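Hypothetical protein (Legionella pneumophila subsp. pneumophila, PDB 4JX2) is of unknown function but is probably secreted, its chain combining many helices with a small mixed beta sheet. Local coordinates at residues I148-K152 and N426-Q430; V151-N155 and I182-S187; H255-I259 and Y321-W326; Y301-K305 and D317-Y321. All coordinates share one frame; numbering follows the deposited sequence.

How the contacts relate
The four contacts form two clusters on opposite sides of the chain's centre. Contacts 1 and 2 share Lys-152 on helix 136-155, their centres 6 Å apart, and meet again where Asn-426 ND2 bonds to Asp-183 OD2 at 2.9 Å. Contacts 3 and 4 share Tyr-321 on helix 315-339, with centres 9 Å apart; one faces the sheet, the other a loop that leaves it. About 31 Å separates the nearest atoms of contacts 2 and 3. Along the chain, contact 4 is nested within contact 3, and both lie inside the long loop closed by contact 1. The bound pentaethylene glycol sits at contact 4 and probably comes from the crystallisation liquor.

Contact 1 of 4, residues I148-K152 and N426-Q430; sequences IQAVK and NPVIQ
The extended, irregular segment 426-430 runs past the helical turn 148-152, the backbones coming nearest at Gln-149 CA and Ile-429 CA, 6.6 Å apart. Ile-429 carries the contact. Its CG1 lies beside the backbone N, anti to the carbonyl carbon (chi1 -61°), and CD1 reaches the helix surface 3.8 Å from Gln-149 CA. Ile-148 offers its CG2 branch, 4.0 Å from Ile-429 CD1, the two side chains set roughly perpendicular. Lys-152 instead runs antiparallel alongside Ile-429, with Lys-152 CD 3.7 Å from Ile-429 CD1. The lysine is extended as far as CE and then bends (chi4 77°), leaving NZ 3.6 Å from Pro-427 O without a hydrogen bond; the ammonium is paired with Asp-183 on helix 175-197. Gln-149 NE2 approaches Ile-429 O to 3.3 Å, but is too badly aligned for a hydrogen bond. Polar grip on the segment comes from that second helix: Asp-183 takes Asn-426 ND2, Ser-187 OG bonds to Pro-427 O, and Asn-191 bonds to Val-428 O and Gln-430 N. This is a C-terminal tail laid along two packed helices, anchored on one by an isoleucine and on the other by hydrogen bonds.

Contact 2 of 4, residues V151-N155 and I182-S187; sequences VKVIN and IDYACS
Asp-183 OD1 is gripped twice, by the ammonium of Lys-152 and by a water; the other oxygen, Asp-183 OD2, is held by Asn-426 ND2 of the C-terminal tail. Lys-152 NZ makes a salt bridge to Asp-183 OD1 at 3.0 Å, coming from above the carboxylate plane (52° out of it), and adds a weak bond to Asp-183 O. The water gives one hydrogen to Asp-183 OD1 at 2.7 Å and the other to Lys-152 O at 2.6 Å, while accepting from Asn-155 ND2 at 3.0 Å; it thus ties the last turn of one helix to the carboxylate on the other. With CG anti to the backbone N (chi1 -174°), Asn-155 lays its amide against Ile-182, OD1 lying 3.4 Å from CG2 of that isoleucine. Second partners fix this amide: Trp-162 NE1 at OD1 and His-179 O at ND2. Next to the polar network, Lys-152 CB meets Cys-186 CB at 3.6 Å and Val-151 CG1 meets Cys-186 SG at 3.8 Å. The two helices, 136-155 and 175-197, run nearly antiparallel here, at a crossing angle of -160°. Helix 110-117 packs on Val-151 and Ile-182 through Ile-116, helix 223-247 touches Ala-185, and Phe-34 of the second subunit reaches Val-151.

Contact 3 of 4, residues H255-I259 and Y321-W326; sequences HAKVI and YNNTVW
A helix packed across a strand of the mixed beta sheet makes this buried contact: helix 315-339 meets strand 257-262 through Lys-257, Ile-259 and Trp-326, the local axes 10.0 Å apart and inclined at 61°. The helix widens here into a pi-type turn, with Trp-326 N bonded to Tyr-321 O at 2.9 Å. Trp-326 has its CG anti to the backbone N (chi1 -162°), which carries the indole towards the strand. Lys-257 lies over one indole face: CB stands 3.6 Å from the centroid of the five-membered ring of Trp-326, almost on the ring normal, in a CH-pi contact, and CG follows above the centre of the ring system. Beyond the indole the extended lysine delivers NZ to Asn-322 OD1 at 3.0 Å, in the carbonyl plane on a lone pair (C=O...N angle 139°). Gln-74 O and Glu-76 O also accept from this ammonium, so three oxygens satisfy a buried charge. At the indole edge, in its plane, Val-258 O lies 3.7 Å from Trp-326 CD1. Ile-259 fits its CD1 against Val-325 CG1 at 3.8 Å and Trp-326 CB at 4.0 Å. Arg-295 O takes the indole N-H; His-330 stacks on the Trp-326 ring and Tyr-297 meets it edge-to-face. Strand 257-262 runs between the parallel strands 79-84 and 296-298, and Val-268 of the second subunit touches Val-325.

Contact 4 of 4, residues Y301-K305 and D317-Y321; sequences YAAVK and DYNYY. With 1PE (pentaethylene glycol), chain K.
Two tyrosine hydroxyls hold the backbone of loop 301-305. Ala-303 N points almost straight at Tyr-320 OH, 2.8 Å away with an N-H...O angle of 175°, at the edge of that ring. Tyr-321 OH donates to Ala-303 O at 2.6 Å, tilted from the carbonyl plane, and accepts from Lys-305 N at 2.8 Å, which fixes the rotation of its hydroxyl. Lys-305 lies athwart the Tyr-320 ring. Bent at its second torsion (chi2 -68°), it lays CE over one face, 3.7 Å from the Tyr-320 ring centroid, and NZ, 4.8 Å from the same centroid, adds a cation-pi interaction. Farther out, pentaethylene glycol wraps the ammonium as a crown ether would. Four glycol oxygens share its three N-H groups: OH5 is nearest, 2.6 Å from Lys-305 NZ, then OH6 and OH2, with OH4 weak. The Asp-317 carboxylate lies along the lysine's aliphatic stem, OD1 3.4 Å from Lys-305 CD, and Ser-307 OG holds Asp-317 OD2. Within the helix, Tyr-320 CD2 sits over the Tyr-321 ring. The loop leaves strand 296-298 for helix 315-339; Ile-83 of strand 79-84 packs on Val-304 and Tyr-321, and Arg-261 of strand 257-262 bonds to Ala-302 O.

Contact 1 of 4, residues I148-K152 and N426-Q430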
loop_
_atom_site.group_PDB
_atom_site.type_symbol
_atom_site.label_atom_id
_atom_site.label_comp_id
_atom_site.label_asym_id
_atom_site.label_seq_id
_atom_site.Cartn_x
_atom_site.Cartn_y
_atom_site.Cartn_z
ATOM N N ILE A 148 -6.193 20.364 -30.181
ATOM C CA ILE A 148 -7.016 19.271 -30.730
ATOM C C ILE A 148 -7.154 19.438 -32.262
ATOM O O ILE A 148 -7.172 18.445 -32.992
ATOM C CB ILE A 148 -8.396 19.194 -30.023
ATOM C CG1 ILE A 148 -8.240 18.576 -28.631
ATOM C CG2 ILE A 148 -9.440 18.414 -30.850
ATOM C CD1 ILE A 148 -9.260 18.967 -27.690
ATOM N N GLN A 149 -7.204 20.690 -32.736
ATOM C CA GLN A 149 -7.295 20.996 -34.162
ATOM C C GLN A 149 -5.987 20.607 -34.851
ATOM O O GLN A 149 -6.030 19.985 -35.911
ATOM C CB GLN A 149 -7.661 22.465 -34.388
ATOM C CG GLN A 149 -7.940 22.830 -35.842
ATOM C CD GLN A 149 -8.517 24.221 -35.962
ATOM O OE1 GLN A 149 -8.139 25.155 -35.227
ATOM N NE2 GLN A 149 -9.461 24.381 -36.887
ATOM N N ALA A 150 -4.838 20.903 -34.217
ATOM C CA ALA A 150 -3.511 20.524 -34.718
ATOM C C ALA A 150 -3.398 18.993 -34.816
ATOM O O ALA A 150 -2.941 18.499 -35.848
ATOM C CB ALA A 150 -2.422 21.083 -33.810
ATOM N N VAL A 151 -3.890 18.249 -33.791
ATOM C CA VAL A 151 -3.862 16.781 -33.782
ATOM C C VAL A 151 -4.727 16.219 -34.898
ATOM O O VAL A 151 -4.263 15.305 -35.584
ATOM C CB VAL A 151 -4.248 16.171 -32.416
ATOM C CG1 VAL A 151 -4.596 14.678 -32.541
ATOM C CG2 VAL A 151 -3.120 16.388 -31.405
ATOM N N LYS A 152 -5.969 16.764 -35.092
ATOM C CA LYS A 152 -6.877 16.324 -36.158
ATOM C C LYS A 152 -6.163 16.373 -37.508
ATOM O O LYS A 152 -6.242 15.412 -38.279
ATOM C CB LYS A 152 -8.164 17.176 -36.210
ATOM C CG LYS A 152 -9.263 16.552 -37.085
ATOM C CD LYS A 152 -10.507 17.425 -37.235
ATOM C CE LYS A 152 -11.354 17.054 -38.427
ATOM N NZ LYS A 152 -12.147 15.835 -38.170
ATOM N N ASN A 426 -15.552 13.324 -40.983
ATOM C CA ASN A 426 -16.039 14.020 -39.788
ATOM C C ASN A 426 -15.919 15.531 -39.949
ATOM O O ASN A 426 -14.951 16.015 -40.552
ATOM C CB ASN A 426 -15.352 13.534 -38.538
ATOM C CG ASN A 426 -15.674 12.086 -38.269
ATOM O OD1 ASN A 426 -16.825 11.714 -37.989
ATOM N ND2 ASN A 426 -14.681 11.223 -38.425
ATOM N N PRO A 427 -16.945 16.282 -39.476
ATOM C CA PRO A 427 -16.934 17.741 -39.671
ATOM C C PRO A 427 -15.653 18.408 -39.193
ATOM O O PRO A 427 -15.075 17.996 -38.190
ATOM C CB PRO A 427 -18.131 18.224 -38.849
ATOM C CG PRO A 427 -19.007 17.050 -38.703
ATOM C CD PRO A 427 -18.161 15.836 -38.759
ATOM N N VAL A 428 -15.204 19.430 -39.914
ATOM C CA VAL A 428 -14.006 20.163 -39.512
ATOM C C VAL A 428 -14.301 20.920 -38.205
ATOM O O VAL A 428 -15.468 21.187 -37.898
ATOM C CB VAL A 428 -13.471 21.109 -40.630
ATOM C CG1 VAL A 428 -12.961 20.310 -41.824
ATOM C CG2 VAL A 428 -14.513 22.145 -41.056
ATOM N N ILE A 429 -13.257 21.252 -37.437
ATOM C CA ILE A 429 -13.443 22.009 -36.203
ATOM C C ILE A 429 -13.623 23.486 -36.599
ATOM O O ILE A 429 -12.697 24.102 -37.147
ATOM C CB ILE A 429 -12.304 21.779 -35.186
ATOM C CG1 ILE A 429 -12.233 20.294 -34.768
ATOM C CG2 ILE A 429 -12.498 22.670 -33.981
ATOM C CD1 ILE A 429 -10.870 19.809 -34.373
ATOM N N GLN A 430 -14.837 24.023 -36.377
ATOM C CA GLN A 430 -15.174 25.411 -36.687
ATOM C C GLN A 430 -14.959 26.277 -35.452
ATOM O O GLN A 430 -15.751 26.192 -34.515
ATOM C CB GLN A 430 -16.634 25.512 -37.177
ATOM C CG GLN A 430 -16.779 25.530 -38.691
ATOM C CD GLN A 430 -17.863 26.482 -39.102
ATOM O OE1 GLN A 430 -17.832 27.680 -38.774
ATOM N NE2 GLN A 430 -18.846 25.973 -39.835
#

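Contact 2 of 4, residues V151-N155 and I182-S187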
loop_
_atom_site.group_PDB
_atom_site.type_symbol
_atom_site.label_atom_id
_atom_site.label_comp_id
_atom_site.label_asym_id
_atom_site.label_seq_id
_atom_site.Cartn_x
_atom_site.Cartn_y
_atom_site.Cartn_z
ATOM N N VAL A 151 -3.890 18.249 -33.791
ATOM C CA VAL A 151 -3.862 16.781 -33.782
ATOM C C VAL A 151 -4.727 16.219 -34.898
ATOM O O VAL A 151 -4.263 15.305 -35.584
ATOM C CB VAL A 151 -4.248 16.171 -32.416
ATOM C CG1 VAL A 151 -4.596 14.678 -32.541
ATOM C CG2 VAL A 151 -3.120 16.388 -31.405
ATOM N N LYS A 152 -5.969 16.764 -35.092
ATOM C CA LYS A 152 -6.877 16.324 -36.158
ATOM C C LYS A 152 -6.163 16.373 -37.508
ATOM O O LYS A 152 -6.242 15.412 -38.279
ATOM C CB LYS A 152 -8.164 17.176 -36.210
ATOM C CG LYS A 152 -9.263 16.552 -37.085
ATOM C CD LYS A 152 -10.507 17.425 -37.235
ATOM C CE LYS A 152 -11.354 17.054 -38.427
ATOM N NZ LYS A 152 -12.147 15.835 -38.170
ATOM N N VAL A 153 -5.438 17.476 -37.773
ATOM C CA VAL A 153 -4.743 17.687 -39.031
ATOM C C VAL A 153 -3.607 16.649 -39.188
ATOM O O VAL A 153 -3.564 15.984 -40.223
ATOM C CB VAL A 153 -4.255 19.158 -39.158
ATOM C CG1 VAL A 153 -3.403 19.374 -40.401
ATOM C CG2 VAL A 153 -5.432 20.122 -39.145
ATOM N N ILE A 154 -2.726 16.489 -38.172
ATOM C CA ILE A 154 -1.590 15.565 -38.239
ATOM C C ILE A 154 -2.076 14.088 -38.400
ATOM O O ILE A 154 -1.451 13.315 -39.148
ATOM C CB ILE A 154 -0.621 15.775 -37.030
ATOM C CG1 ILE A 154 0.819 15.511 -37.413
ATOM C CG2 ILE A 154 -0.992 14.968 -35.804
ATOM C CD1 ILE A 154 1.557 16.726 -37.932
ATOM N N ASN A 155 -3.211 13.736 -37.740
ATOM C CA ASN A 155 -3.850 12.416 -37.808
ATOM C C ASN A 155 -4.398 12.158 -39.218
ATOM O O ASN A 155 -4.482 11.002 -39.637
ATOM C CB ASN A 155 -4.974 12.282 -36.765
ATOM C CG ASN A 155 -5.580 10.890 -36.678
ATOM O OD1 ASN A 155 -4.997 9.977 -36.087
ATOM N ND2 ASN A 155 -6.780 10.704 -37.219
ATOM N N ILE A 182 -9.878 8.690 -34.033
ATOM C CA ILE A 182 -9.151 9.881 -33.579
ATOM C C ILE A 182 -9.714 11.109 -34.328
ATOM O O ILE A 182 -9.913 12.166 -33.722
ATOM C CB ILE A 182 -7.614 9.726 -33.716
ATOM C CG1 ILE A 182 -7.098 8.672 -32.723
ATOM C CG2 ILE A 182 -6.882 11.064 -33.485
ATOM C CD1 ILE A 182 -5.973 7.883 -33.192
ATOM N N ASP A 183 -10.040 10.939 -35.621
ATOM C CA ASP A 183 -10.648 11.992 -36.424
ATOM C C ASP A 183 -12.011 12.407 -35.809
ATOM O O ASP A 183 -12.229 13.595 -35.546
ATOM C CB ASP A 183 -10.796 11.535 -37.872
ATOM C CG ASP A 183 -11.193 12.662 -38.799
ATOM O OD1 ASP A 183 -10.363 13.578 -39.015
ATOM O OD2 ASP A 183 -12.348 12.660 -39.272
ATOM N N TYR A 184 -12.880 11.414 -35.527
ATOM C CA TYR A 184 -14.189 11.567 -34.882
ATOM C C TYR A 184 -14.064 12.263 -33.510
ATOM O O TYR A 184 -14.848 13.172 -33.196
ATOM C CB TYR A 184 -14.862 10.184 -34.703
ATOM C CG TYR A 184 -16.171 10.246 -33.946
ATOM C CD1 TYR A 184 -17.334 10.715 -34.557
ATOM C CD2 TYR A 184 -16.248 9.853 -32.609
ATOM C CE1 TYR A 184 -18.540 10.779 -33.862
ATOM C CE2 TYR A 184 -17.450 9.920 -31.901
ATOM C CZ TYR A 184 -18.596 10.370 -32.539
ATOM O OH TYR A 184 -19.777 10.451 -31.852
ATOM N N ALA A 185 -13.088 11.803 -32.691
ATOM C CA ALA A 185 -12.811 12.315 -31.356
ATOM C C ALA A 185 -12.420 13.786 -31.409
ATOM O O ALA A 185 -12.998 14.589 -30.677
ATOM C CB ALA A 185 -11.713 11.499 -30.704
ATOM N N CYS A 186 -11.486 14.154 -32.307
ATOM C CA CYS A 186 -11.046 15.544 -32.475
ATOM C C CYS A 186 -12.205 16.425 -32.922
ATOM O O CYS A 186 -12.415 17.499 -32.357
ATOM C CB CYS A 186 -9.872 15.638 -33.443
ATOM S SG CYS A 186 -8.355 14.855 -32.837
ATOM N N SER A 187 -12.974 15.948 -33.906
ATOM C CA SER A 187 -14.124 16.657 -34.457
ATOM C C SER A 187 -15.206 16.886 -33.365
ATOM O O SER A 187 -15.708 18.003 -33.221
ATOM C CB SER A 187 -14.689 15.875 -35.639
ATOM O OG SER A 187 -15.752 16.574 -36.264
HETATM O O HOH W 1 -7.852 13.323 -38.116
#

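Contact 3 of 4, residues H255-I259 and Y321-W326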
loop_
_atom_site.group_PDB
_atom_site.type_symbol
_atom_site.label_atom_id
_atom_site.label_comp_id
_atom_site.label_asym_id
_atom_site.label_seq_id
_atom_site.Cartn_x
_atom_site.Cartn_y
_atom_site.Cartn_z
ATOM N N HIS A 255 10.015 -20.392 -10.052
ATOM C CA HIS A 255 11.064 -19.872 -9.182
ATOM C C HIS A 255 11.330 -18.381 -9.344
ATOM O O HIS A 255 12.230 -17.855 -8.682
ATOM C CB HIS A 255 12.363 -20.647 -9.386
ATOM C CG HIS A 255 12.247 -22.048 -8.908
ATOM N ND1 HIS A 255 12.315 -23.107 -9.784
ATOM C CD2 HIS A 255 11.994 -22.517 -7.664
ATOM C CE1 HIS A 255 12.151 -24.190 -9.047
ATOM N NE2 HIS A 255 11.950 -23.882 -7.762
ATOM N N ALA A 256 10.524 -17.694 -10.168
ATOM C CA ALA A 256 10.615 -16.246 -10.392
ATOM C C ALA A 256 10.314 -15.481 -9.089
ATOM O O ALA A 256 9.597 -15.974 -8.222
ATOM C CB ALA A 256 9.663 -15.818 -11.502
ATOM N N LYS A 257 10.930 -14.310 -8.935
ATOM C CA LYS A 257 10.791 -13.445 -7.777
ATOM C C LYS A 257 10.271 -12.100 -8.292
ATOM O O LYS A 257 11.031 -11.380 -8.928
ATOM C CB LYS A 257 12.156 -13.331 -7.059
ATOM C CG LYS A 257 12.666 -14.670 -6.536
ATOM C CD LYS A 257 14.133 -14.664 -6.179
ATOM C CE LYS A 257 14.496 -15.911 -5.405
ATOM N NZ LYS A 257 15.956 -16.001 -5.152
ATOM N N VAL A 258 8.960 -11.799 -8.101
ATOM C CA VAL A 258 8.340 -10.582 -8.648
ATOM C C VAL A 258 8.171 -9.517 -7.562
ATOM O O VAL A 258 7.592 -9.778 -6.497
ATOM C CB VAL A 258 7.009 -10.859 -9.406
ATOM C CG1 VAL A 258 6.481 -9.607 -10.076
ATOM C CG2 VAL A 258 7.206 -11.947 -10.457
ATOM N N ILE A 259 8.704 -8.308 -7.859
ATOM C CA ILE A 259 8.640 -7.104 -7.030
ATOM C C ILE A 259 7.909 -6.038 -7.829
ATOM O O ILE A 259 8.312 -5.716 -8.958
ATOM C CB ILE A 259 10.047 -6.628 -6.559
ATOM C CG1 ILE A 259 10.609 -7.572 -5.474
ATOM C CG2 ILE A 259 10.031 -5.141 -6.099
ATOM C CD1 ILE A 259 12.060 -7.394 -5.213
ATOM N N TYR A 321 17.458 -6.263 -3.499
ATOM C CA TYR A 321 16.173 -6.652 -4.078
ATOM C C TYR A 321 15.836 -8.128 -3.824
ATOM O O TYR A 321 14.704 -8.447 -3.460
ATOM C CB TYR A 321 16.138 -6.333 -5.596
ATOM C CG TYR A 321 16.063 -4.850 -5.872
ATOM C CD1 TYR A 321 14.975 -4.091 -5.439
ATOM C CD2 TYR A 321 17.094 -4.192 -6.534
ATOM C CE1 TYR A 321 14.919 -2.717 -5.658
ATOM C CE2 TYR A 321 17.033 -2.822 -6.786
ATOM C CZ TYR A 321 15.942 -2.089 -6.347
ATOM O OH TYR A 321 15.879 -0.739 -6.596
ATOM N N ASN A 322 16.819 -9.002 -3.997
ATOM C CA ASN A 322 16.671 -10.438 -3.884
ATOM C C ASN A 322 16.441 -10.886 -2.438
ATOM O O ASN A 322 15.522 -11.669 -2.202
ATOM C CB ASN A 322 17.917 -11.115 -4.478
ATOM C CG ASN A 322 17.895 -12.611 -4.501
ATOM O OD1 ASN A 322 16.991 -13.236 -5.048
ATOM N ND2 ASN A 322 18.928 -13.219 -3.943
ATOM N N ASN A 323 17.275 -10.413 -1.480
ATOM C CA ASN A 323 17.213 -10.848 -0.085
ATOM C C ASN A 323 16.512 -9.856 0.855
ATOM O O ASN A 323 15.624 -10.269 1.593
ATOM C CB ASN A 323 18.617 -11.146 0.441
ATOM C CG ASN A 323 19.371 -12.205 -0.329
ATOM O OD1 ASN A 323 20.368 -11.927 -0.997
ATOM N ND2 ASN A 323 18.923 -13.445 -0.245
ATOM N N THR A 324 16.915 -8.571 0.853
ATOM C CA THR A 324 16.364 -7.564 1.760
ATOM C C THR A 324 14.912 -7.315 1.444
ATOM O O THR A 324 14.107 -7.196 2.376
ATOM C CB THR A 324 17.188 -6.271 1.713
ATOM O OG1 THR A 324 18.581 -6.590 1.790
ATOM C CG2 THR A 324 16.807 -5.276 2.811
ATOM N N VAL A 325 14.564 -7.229 0.151
ATOM C CA VAL A 325 13.184 -6.967 -0.244
ATOM C C VAL A 325 12.417 -8.290 -0.388
ATOM O O VAL A 325 11.697 -8.652 0.536
ATOM C CB VAL A 325 13.052 -6.061 -1.495
ATOM C CG1 VAL A 325 11.592 -5.763 -1.789
ATOM C CG2 VAL A 325 13.805 -4.754 -1.290
ATOM N N TRP A 326 12.618 -9.031 -1.488
ATOM C CA TRP A 326 11.876 -10.251 -1.796
ATOM C C TRP A 326 12.014 -11.344 -0.718
ATOM O O TRP A 326 10.990 -11.828 -0.221
ATOM C CB TRP A 326 12.249 -10.797 -3.193
ATOM C CG TRP A 326 11.227 -11.772 -3.701
ATOM C CD1 TRP A 326 10.063 -11.478 -4.352
ATOM C CD2 TRP A 326 11.195 -13.183 -3.443
ATOM N NE1 TRP A 326 9.326 -12.624 -4.550
ATOM C CE2 TRP A 326 9.981 -13.680 -3.972
ATOM C CE3 TRP A 326 12.067 -14.074 -2.790
ATOM C CZ2 TRP A 326 9.632 -15.036 -3.902
ATOM C CZ3 TRP A 326 11.711 -15.414 -2.715
ATOM C CH2 TRP A 326 10.519 -15.885 -3.282
#

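Contact 4 of 4, residues Y301-K305 and D317-Y321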
loop_
_atom_site.group_PDB
_atom_site.type_symbol
_atom_site.label_atom_id
_atom_site.label_comp_id
_atom_site.label_asym_id
_atom_site.label_seq_id
_atom_site.Cartn_x
_atom_site.Cartn_y
_atom_site.Cartn_z
ATOM N N TYR A 301 7.676 0.809 -0.653
ATOM C CA TYR A 301 8.743 1.529 0.016
ATOM C C TYR A 301 10.127 0.954 -0.309
ATOM O O TYR A 301 11.122 1.409 0.256
ATOM C CB TYR A 301 8.474 1.616 1.521
ATOM C CG TYR A 301 7.181 2.344 1.835
ATOM C CD1 TYR A 301 6.985 3.672 1.443
ATOM C CD2 TYR A 301 6.148 1.707 2.516
ATOM C CE1 TYR A 301 5.787 4.336 1.706
ATOM C CE2 TYR A 301 4.969 2.379 2.833
ATOM C CZ TYR A 301 4.780 3.687 2.406
ATOM O OH TYR A 301 3.603 4.336 2.718
ATOM N N ALA A 302 10.208 0.037 -1.285
ATOM C CA ALA A 302 11.499 -0.457 -1.717
ATOM C C ALA A 302 12.272 0.684 -2.365
ATOM O O ALA A 302 11.683 1.502 -3.092
ATOM C CB ALA A 302 11.326 -1.595 -2.705
ATOM N N ALA A 303 13.578 0.765 -2.070
ATOM C CA ALA A 303 14.453 1.771 -2.650
ATOM C C ALA A 303 14.695 1.523 -4.150
ATOM O O ALA A 303 14.690 0.378 -4.607
ATOM C CB ALA A 303 15.776 1.753 -1.924
ATOM N N VAL A 304 14.931 2.605 -4.897
ATOM C CA VAL A 304 15.345 2.588 -6.301
ATOM C C VAL A 304 16.899 2.672 -6.234
ATOM O O VAL A 304 17.464 3.726 -5.945
ATOM C CB VAL A 304 14.664 3.719 -7.107
ATOM C CG1 VAL A 304 15.132 3.724 -8.552
ATOM C CG2 VAL A 304 13.146 3.597 -7.029
ATOM N N LYS A 305 17.563 1.529 -6.351
ATOM C CA LYS A 305 19.016 1.421 -6.195
ATOM C C LYS A 305 19.827 2.030 -7.392
ATOM O O LYS A 305 19.314 2.108 -8.518
ATOM C CB LYS A 305 19.398 -0.047 -5.952
ATOM C CG LYS A 305 19.048 -0.521 -4.555
ATOM C CD LYS A 305 19.912 0.163 -3.534
ATOM C CE LYS A 305 19.303 0.150 -2.176
ATOM N NZ LYS A 305 20.150 0.928 -1.260
ATOM N N ASP A 317 23.286 -4.086 -4.553
ATOM C CA ASP A 317 21.962 -3.781 -5.098
ATOM C C ASP A 317 21.190 -5.057 -5.398
ATOM O O ASP A 317 19.982 -5.082 -5.187
ATOM C CB ASP A 317 22.076 -2.904 -6.353
ATOM C CG ASP A 317 22.577 -1.502 -6.071
ATOM O OD1 ASP A 317 22.783 -1.168 -4.881
ATOM O OD2 ASP A 317 22.726 -0.722 -7.033
ATOM N N TYR A 318 21.875 -6.114 -5.872
ATOM C CA TYR A 318 21.229 -7.392 -6.138
ATOM C C TYR A 318 20.745 -8.009 -4.806
ATOM O O TYR A 318 19.570 -8.382 -4.702
ATOM C CB TYR A 318 22.161 -8.360 -6.901
ATOM C CG TYR A 318 21.551 -9.729 -7.147
ATOM C CD1 TYR A 318 20.683 -9.948 -8.216
ATOM C CD2 TYR A 318 21.839 -10.803 -6.310
ATOM C CE1 TYR A 318 20.117 -11.204 -8.444
ATOM C CE2 TYR A 318 21.273 -12.062 -6.522
ATOM C CZ TYR A 318 20.413 -12.260 -7.592
ATOM O OH TYR A 318 19.855 -13.503 -7.803
ATOM N N ASN A 319 21.636 -8.069 -3.786
ATOM C CA ASN A 319 21.299 -8.620 -2.471
ATOM C C ASN A 319 20.146 -7.833 -1.851
ATOM O O ASN A 319 19.318 -8.413 -1.144
ATOM C CB ASN A 319 22.529 -8.654 -1.533
ATOM C CG ASN A 319 23.630 -9.606 -1.981
ATOM O OD1 ASN A 319 23.437 -10.500 -2.820
ATOM N ND2 ASN A 319 24.827 -9.430 -1.446
ATOM N N TYR A 320 20.063 -6.523 -2.168
ATOM C CA TYR A 320 18.997 -5.671 -1.670
ATOM C C TYR A 320 17.629 -6.151 -2.184
ATOM O O TYR A 320 16.747 -6.414 -1.379
ATOM C CB TYR A 320 19.228 -4.180 -2.013
ATOM C CG TYR A 320 18.066 -3.313 -1.587
ATOM C CD1 TYR A 320 17.809 -3.069 -0.237
ATOM C CD2 TYR A 320 17.154 -2.830 -2.521
ATOM C CE1 TYR A 320 16.699 -2.326 0.166
ATOM C CE2 TYR A 320 16.050 -2.072 -2.131
ATOM C CZ TYR A 320 15.825 -1.827 -0.787
ATOM O OH TYR A 320 14.713 -1.121 -0.405
ATOM N N TYR A 321 17.458 -6.263 -3.499
ATOM C CA TYR A 321 16.173 -6.652 -4.078
ATOM C C TYR A 321 15.836 -8.128 -3.824
ATOM O O TYR A 321 14.704 -8.447 -3.460
ATOM C CB TYR A 321 16.138 -6.333 -5.596
ATOM C CG TYR A 321 16.063 -4.850 -5.872
ATOM C CD1 TYR A 321 14.975 -4.091 -5.439
ATOM C CD2 TYR A 321 17.094 -4.192 -6.534
ATOM C CE1 TYR A 321 14.919 -2.717 -5.658
ATOM C CE2 TYR A 321 17.033 -2.822 -6.786
ATOM C CZ TYR A 321 15.942 -2.089 -6.347
ATOM O OH TYR A 321 15.879 -0.739 -6.596
HETATM O OH2 1PE K . 23.100 -0.244 -1.722
HETATM C C12 1PE K . 23.192 -1.053 -0.539
HETATM C C22 1PE K . 21.827 -1.655 -0.204
HETATM O OH3 1PE K . 21.488 -1.589 1.192
HETATM C C13 1PE K . 19.409 -0.328 1.696
HETATM C C23 1PE K . 20.938 -0.344 1.656
HETATM O OH4 1PE K . 18.992 1.018 1.940
HETATM C C14 1PE K . 18.082 2.932 0.739
HETATM C C24 1PE K . 17.885 1.470 1.161
HETATM O OH5 1PE K . 19.040 3.034 -0.324
HETATM C C15 1PE K . 20.049 4.509 -2.029
HETATM C C25 1PE K . 18.769 4.028 -1.326
HETATM O OH6 1PE K . 21.141 3.573 -1.978
HETATM C C16 1PE K . 22.737 2.758 -0.286
HETATM C C26 1PE K . 22.182 3.961 -1.065
HETATM O OH7 1PE K . 22.485 2.850 1.132
#